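Local atomic coordinates of class I phosphodiesterase PDEB1 (Leishmania major, PDB entry 2R8Q), a protein that belongs to the class I cyclic nucleotide phosphodiesterase family, whose all-helical catalytic domain here holds zinc, magnesium and 3-isobutyl-1-methylxanthine. Residues Val258-Arg266 with Thr335-Ile346. Sequence-based numbering, arbitrary orientation.
Sequences VTKPFETSR and TVNSNRAKWQEI
N339 and F262 carry this contact, one with an amide and the other with a ring. The amide of N339 reads the turn that leads into helix 262-285: its ND2 donates to V258 O at 2.8 Å and to K260 O at 2.9 Å, both N-H bonds fairly straight. Each acceptor lies nearly in the amide plane, but ND2 stands well above the carbonyl plane of V258. Two bonds thus use both hydrogens of a buried ND2 and fix the amide's rotation, which leaves OD1 facing CA and CB of F262 near the edge of its ring.

The hydrophobic half centres on F262, a knob set among N339, K342, W343 and I346. With CG anti to the backbone N (chi1 -167°), the ring swings out to drive its edge at the face of W343, an edge-to-face pair with planes at 60° and F262 CE1 3.5 Å from W343 CE2. K342 CB lies over one face of the phenyl ring, toward its rim, in a CH-pi contact, 3.9 Å from the ring centroid, while I346 CD1 meets CZ at the edge. R266 lays its CG 3.6 Å from W343 CH2. Nearer the turn, the CG2 methyls of V258 and V336 lie side by side, and T335 CG2 packs on the carbonyls of T259 and K260.

Water adds a further link, accepting from W343 NE1 and donating to S265 OG, which also bonds to N257 O.

Residues 262-266, opening helix 262-285, cross residues 335-346 of helix 330-348 at -74°. Helix 302-324 touches both segments, A314 against V258 in the turn before helix 262-285, A303 and Q306 against W343. The V258 side chain lies about 5 Å from the bound 3-isobutyl-1-methylxanthine, and N257 and Q306 line its pocket, so the contact borders that pocket.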
ATOM      1  N   VAL A 258      18.310 -19.082  14.961  1.00 19.27           N
ATOM      2  CA  VAL A 258      19.607 -19.711  15.199  1.00 21.13           C
ATOM      3  C   VAL A 258      20.135 -19.608  16.623  1.00 22.06           C
ATOM      4  O   VAL A 258      21.144 -20.233  16.956  1.00 22.78           O
ATOM      5  CB  VAL A 258      20.683 -19.146  14.245  1.00 21.60           C
ATOM      6  CG1 VAL A 258      20.317 -19.467  12.805  1.00 23.49           C
ATOM      7  CG2 VAL A 258      20.826 -17.646  14.450  1.00 23.45           C
ATOM      8  N   THR A 259      19.459 -18.833  17.464  1.00 19.59           N
ATOM      9  CA  THR A 259      19.884 -18.664  18.849  1.00 21.53           C
ATOM     10  C   THR A 259      19.031 -19.472  19.827  1.00 20.27           C
ATOM     11  O   THR A 259      19.230 -19.392  21.035  1.00 22.72           O
ATOM     12  CB  THR A 259      19.809 -17.192  19.277  1.00 22.32           C
ATOM     13  OG1 THR A 259      18.435 -16.784  19.314  1.00 23.07           O
ATOM     14  CG2 THR A 259      20.569 -16.311  18.296  1.00 22.65           C
ATOM     15  N   LYS A 260      18.076 -20.239  19.311  1.00 18.44           N
ATOM     16  CA  LYS A 260      17.207 -21.034  20.178  1.00 18.81           C
ATOM     17  C   LYS A 260      17.804 -22.414  20.442  1.00 19.24           C
ATOM     18  O   LYS A 260      18.710 -22.848  19.730  1.00 18.07           O
ATOM     19  CB  LYS A 260      15.821 -21.196  19.545  1.00 18.86           C
ATOM     20  CG  LYS A 260      15.096 -19.880  19.267  1.00 17.46           C
ATOM     21  CD  LYS A 260      15.068 -18.982  20.500  1.00 18.12           C
ATOM     22  CE  LYS A 260      14.349 -17.666  20.221  1.00 18.57           C
ATOM     23  NZ  LYS A 260      12.876 -17.845  20.120  1.00 19.51           N
ATOM     24  N   PRO A 261      17.318 -23.111  21.485  1.00 18.39           N
ATOM     25  CA  PRO A 261      17.833 -24.452  21.798  1.00 19.26           C
ATOM     26  C   PRO A 261      17.923 -25.242  20.493  1.00 19.64           C
ATOM     27  O   PRO A 261      17.016 -25.191  19.667  1.00 18.03           O
ATOM     28  CB  PRO A 261      16.789 -24.991  22.764  1.00 20.43           C
ATOM     29  CG  PRO A 261      16.434 -23.758  23.546  1.00 20.64           C
ATOM     30  CD  PRO A 261      16.291 -22.702  22.461  1.00 20.32           C
ATOM     31  N   PHE A 262      19.016 -25.978  20.315  1.00 18.91           N
ATOM     32  CA  PHE A 262      19.246 -26.701  19.071  1.00 20.10           C
ATOM     33  C   PHE A 262      18.075 -27.372  18.367  1.00 19.77           C
ATOM     34  O   PHE A 262      17.835 -27.115  17.189  1.00 18.74           O
ATOM     35  CB  PHE A 262      20.359 -27.736  19.232  1.00 20.72           C
ATOM     36  CG  PHE A 262      20.838 -28.284  17.920  1.00 21.14           C
ATOM     37  CD1 PHE A 262      21.569 -27.481  17.049  1.00 19.94           C
ATOM     38  CD2 PHE A 262      20.506 -29.572  17.524  1.00 21.42           C
ATOM     39  CE1 PHE A 262      21.958 -27.953  15.800  1.00 22.63           C
ATOM     40  CE2 PHE A 262      20.891 -30.055  16.274  1.00 23.82           C
ATOM     41  CZ  PHE A 262      21.618 -29.242  15.410  1.00 22.81           C
ATOM     42  N   GLU A 263      17.355 -28.245  19.063  1.00 21.06           N
ATOM     43  CA  GLU A 263      16.238 -28.935  18.431  1.00 22.27           C
ATOM     44  C   GLU A 263      15.165 -27.974  17.939  1.00 21.15           C
ATOM     45  O   GLU A 263      14.557 -28.195  16.889  1.00 20.87           O
ATOM     46  CB  GLU A 263      15.630 -29.957  19.394  1.00 25.30           C
ATOM     47  CG  GLU A 263      16.576 -31.093  19.754  1.00 32.05           C
ATOM     48  CD  GLU A 263      17.196 -31.744  18.530  1.00 35.87           C
ATOM     49  OE1 GLU A 263      16.447 -32.104  17.595  1.00 39.01           O
ATOM     50  OE2 GLU A 263      18.436 -31.902  18.503  1.00 39.65           O
ATOM     51  N   THR A 264      14.938 -26.905  18.696  1.00 18.74           N
ATOM     52  CA  THR A 264      13.947 -25.909  18.315  1.00 18.72           C
ATOM     53  C   THR A 264      14.468 -25.137  17.106  1.00 18.02           C
ATOM     54  O   THR A 264      13.737 -24.910  16.139  1.00 17.67           O
ATOM     55  CB  THR A 264      13.672 -24.950  19.481  1.00 19.46           C
ATOM     56  OG1 THR A 264      13.137 -25.700  20.578  1.00 22.08           O
ATOM     57  CG2 THR A 264      12.677 -23.871  19.077  1.00 20.41           C
ATOM     58  N   SER A 265      15.740 -24.754  17.161  1.00 16.86           N
ATOM     59  CA  SER A 265      16.365 -24.029  16.059  1.00 17.76           C
ATOM     60  C   SER A 265      16.278 -24.867  14.788  1.00 17.39           C
ATOM     61  O   SER A 265      15.998 -24.353  13.704  1.00 17.45           O
ATOM     62  CB  SER A 265      17.831 -23.732  16.388  1.00 17.60           C
ATOM     63  OG  SER A 265      18.450 -22.982  15.357  1.00 20.15           O
ATOM     64  N   ARG A 266      16.508 -26.168  14.937  1.00 17.72           N
ATOM     65  CA  ARG A 266      16.468 -27.101  13.817  1.00 18.36           C
ATOM     66  C   ARG A 266      15.078 -27.165  13.179  1.00 17.01           C
ATOM     67  O   ARG A 266      14.950 -27.209  11.955  1.00 18.22           O
ATOM     68  CB  ARG A 266      16.908 -28.485  14.307  1.00 20.59           C
ATOM     69  CG  ARG A 266      17.121 -29.512  13.227  1.00 24.41           C
ATOM     70  CD  ARG A 266      18.078 -30.582  13.739  1.00 26.89           C
ATOM     71  NE  ARG A 266      18.210 -31.700  12.815  1.00 29.49           N
ATOM     72  CZ  ARG A 266      17.277 -32.624  12.630  1.00 30.71           C
ATOM     73  NH1 ARG A 266      16.139 -32.565  13.310  1.00 33.08           N
ATOM     74  NH2 ARG A 266      17.484 -33.610  11.769  1.00 33.36           N
ATOM     75  N   THR A 335      24.342 -19.552  22.746  1.00 21.68           N
ATOM     76  CA  THR A 335      23.565 -20.581  22.073  1.00 20.78           C
ATOM     77  C   THR A 335      23.831 -20.663  20.573  1.00 21.09           C
ATOM     78  O   THR A 335      23.857 -21.753  20.006  1.00 21.71           O
ATOM     79  CB  THR A 335      22.059 -20.384  22.312  1.00 19.85           C
ATOM     80  OG1 THR A 335      21.806 -20.319  23.720  1.00 22.57           O
ATOM     81  CG2 THR A 335      21.272 -21.549  21.732  1.00 19.76           C
ATOM     82  N   VAL A 336      24.027 -19.523  19.920  1.00 21.51           N
ATOM     83  CA  VAL A 336      24.298 -19.569  18.492  1.00 22.35           C
ATOM     84  C   VAL A 336      25.650 -20.249  18.275  1.00 22.88           C
ATOM     85  O   VAL A 336      25.834 -20.979  17.304  1.00 21.83           O
ATOM     86  CB  VAL A 336      24.301 -18.154  17.846  1.00 24.21           C
ATOM     87  CG1 VAL A 336      25.502 -17.355  18.307  1.00 26.65           C
ATOM     88  CG2 VAL A 336      24.287 -18.286  16.327  1.00 26.30           C
ATOM     89  N   ASN A 337      26.588 -20.023  19.193  1.00 23.53           N
ATOM     90  CA  ASN A 337      27.906 -20.636  19.073  1.00 25.20           C
ATOM     91  C   ASN A 337      27.827 -22.140  19.305  1.00 24.30           C
ATOM     92  O   ASN A 337      28.456 -22.915  18.583  1.00 24.88           O
ATOM     93  CB  ASN A 337      28.895 -20.018  20.068  1.00 27.27           C
ATOM     94  CG  ASN A 337      29.213 -18.567  19.753  1.00 30.29           C
ATOM     95  OD1 ASN A 337      29.304 -18.179  18.589  1.00 32.68           O
ATOM     96  ND2 ASN A 337      29.405 -17.764  20.791  1.00 30.91           N
ATOM     97  N   SER A 338      27.061 -22.554  20.312  1.00 23.38           N
ATOM     98  CA  SER A 338      26.915 -23.976  20.599  1.00 23.31           C
ATOM     99  C   SER A 338      26.124 -24.652  19.480  1.00 22.72           C
ATOM    100  O   SER A 338      26.332 -25.828  19.189  1.00 23.31           O
ATOM    101  CB  SER A 338      26.228 -24.198  21.955  1.00 24.63           C
ATOM    102  OG  SER A 338      24.943 -23.608  22.002  1.00 28.78           O
ATOM    103  N   ASN A 339      25.218 -23.909  18.848  1.00 21.27           N
ATOM    104  CA  ASN A 339      24.444 -24.474  17.751  1.00 19.42           C
ATOM    105  C   ASN A 339      25.337 -24.685  16.531  1.00 19.22           C
ATOM    106  O   ASN A 339      25.237 -25.708  15.860  1.00 20.29           O
ATOM    107  CB  ASN A 339      23.263 -23.569  17.370  1.00 19.78           C
ATOM    108  CG  ASN A 339      22.091 -23.703  18.327  1.00 21.97           C
ATOM    109  OD1 ASN A 339      21.981 -24.687  19.056  1.00 21.80           O
ATOM    110  ND2 ASN A 339      21.196 -22.719  18.313  1.00 19.96           N
ATOM    111  N   ARG A 340      26.209 -23.723  16.240  1.00 22.59           N
ATOM    112  CA  ARG A 340      27.094 -23.871  15.092  1.00 23.97           C
ATOM    113  C   ARG A 340      27.946 -25.116  15.283  1.00 24.93           C
ATOM    114  O   ARG A 340      28.169 -25.875  14.341  1.00 25.71           O
ATOM    115  CB  ARG A 340      28.023 -22.664  14.926  1.00 25.62           C
ATOM    116  CG  ARG A 340      28.838 -22.744  13.635  1.00 26.74           C
ATOM    117  CD  ARG A 340      29.988 -21.759  13.602  1.00 30.24           C
ATOM    118  NE  ARG A 340      30.672 -21.769  12.307  1.00 30.40           N
ATOM    119  CZ  ARG A 340      31.336 -22.808  11.806  1.00 32.28           C
ATOM    120  NH1 ARG A 340      31.424 -23.944  12.485  1.00 32.27           N
ATOM    121  NH2 ARG A 340      31.920 -22.710  10.618  1.00 29.31           N
ATOM    122  N   ALA A 341      28.417 -25.317  16.510  1.00 26.14           N
ATOM    123  CA  ALA A 341      29.247 -26.473  16.830  1.00 26.22           C
ATOM    124  C   ALA A 341      28.486 -27.769  16.572  1.00 27.47           C
ATOM    125  O   ALA A 341      29.047 -28.733  16.049  1.00 28.29           O
ATOM    126  CB  ALA A 341      29.695 -26.407  18.284  1.00 27.59           C
ATOM    127  N   LYS A 342      27.209 -27.791  16.939  1.00 26.55           N
ATOM    128  CA  LYS A 342      26.390 -28.980  16.736  1.00 26.86           C
ATOM    129  C   LYS A 342      26.147 -29.242  15.252  1.00 26.37           C
ATOM    130  O   LYS A 342      26.127 -30.392  14.818  1.00 25.55           O
ATOM    131  CB  LYS A 342      25.062 -28.844  17.485  1.00 27.28           C
ATOM    132  CG  LYS A 342      25.234 -28.777  18.996  1.00 31.04           C
ATOM    133  CD  LYS A 342      23.903 -28.675  19.722  1.00 33.85           C
ATOM    134  CE  LYS A 342      24.106 -28.646  21.228  1.00 34.72           C
ATOM    135  NZ  LYS A 342      22.813 -28.584  21.963  1.00 38.86           N
ATOM    136  N   TRP A 343      25.961 -28.181  14.470  1.00 25.92           N
ATOM    137  CA  TRP A 343      25.748 -28.346  13.036  1.00 25.64           C
ATOM    138  C   TRP A 343      27.028 -28.889  12.407  1.00 27.45           C
ATOM    139  O   TRP A 343      26.984 -29.737  11.515  1.00 27.96           O
ATOM    140  CB  TRP A 343      25.393 -27.011  12.373  1.00 25.30           C
ATOM    141  CG  TRP A 343      23.996 -26.526  12.646  1.00 22.26           C
ATOM    142  CD1 TRP A 343      23.641 -25.345  13.230  1.00 21.98           C
ATOM    143  CD2 TRP A 343      22.769 -27.193  12.310  1.00 22.84           C
ATOM    144  NE1 TRP A 343      22.271 -25.230  13.279  1.00 20.98           N
ATOM    145  CE2 TRP A 343      21.711 -26.351  12.722  1.00 22.37           C
ATOM    146  CE3 TRP A 343      22.461 -28.419  11.701  1.00 22.90           C
ATOM    147  CZ2 TRP A 343      20.364 -26.693  12.544  1.00 22.91           C
ATOM    148  CZ3 TRP A 343      21.121 -28.760  11.523  1.00 22.34           C
ATOM    149  CH2 TRP A 343      20.090 -27.896  11.945  1.00 23.19           C
ATOM    150  N   GLN A 344      28.166 -28.390  12.880  1.00 29.03           N
ATOM    151  CA  GLN A 344      29.466 -28.816  12.373  1.00 31.22           C
ATOM    152  C   GLN A 344      29.716 -30.284  12.710  1.00 32.77           C
ATOM    153  O   GLN A 344      30.330 -31.015  11.932  1.00 32.75           O
ATOM    154  CB  GLN A 344      30.577 -27.949  12.974  1.00 31.79           C
ATOM    155  CG  GLN A 344      31.959 -28.203  12.390  1.00 34.23           C
ATOM    156  CD  GLN A 344      32.047 -27.840  10.921  1.00 35.89           C
ATOM    157  OE1 GLN A 344      31.830 -26.689  10.540  1.00 37.30           O
ATOM    158  NE2 GLN A 344      32.366 -28.823  10.086  1.00 37.18           N
ATOM    159  N   GLU A 345      29.240 -30.710  13.875  1.00 33.77           N
ATOM    160  CA  GLU A 345      29.417 -32.093  14.298  1.00 35.95           C
ATOM    161  C   GLU A 345      28.557 -33.008  13.432  1.00 36.05           C
ATOM    162  O   GLU A 345      28.945 -34.138  13.132  1.00 35.99           O
ATOM    163  CB  GLU A 345      29.039 -32.248  15.773  1.00 38.26           C
ATOM    164  CG  GLU A 345      29.329 -33.627  16.344  1.00 43.11           C
ATOM    165  CD  GLU A 345      29.200 -33.673  17.853  1.00 46.12           C
ATOM    166  OE1 GLU A 345      28.091 -33.419  18.369  1.00 47.60           O
ATOM    167  OE2 GLU A 345      30.214 -33.962  18.526  1.00 48.49           O
ATOM    168  N   ILE A 346      27.389 -32.513  13.031  1.00 35.36           N
ATOM    169  CA  ILE A 346      26.487 -33.284  12.186  1.00 35.78           C
ATOM    170  C   ILE A 346      27.130 -33.476  10.819  1.00 37.01           C
ATOM    171  O   ILE A 346      26.936 -34.505  10.169  1.00 36.71           O
ATOM    172  CB  ILE A 346      25.126 -32.568  12.018  1.00 35.17           C
ATOM    173  CG1 ILE A 346      24.374 -32.568  13.352  1.00 35.17           C
ATOM    174  CG2 ILE A 346      24.301 -33.253  10.939  1.00 35.11           C
ATOM    175  CD1 ILE A 346      23.017 -31.889  13.298  1.00 33.95           C
TER
HETATM  176  O   HOH W   1      20.924 -25.887  22.510  1.00 29.62           O
HETATM  177  O   HOH W   2      20.630 -23.127  13.789  1.00 26.99           O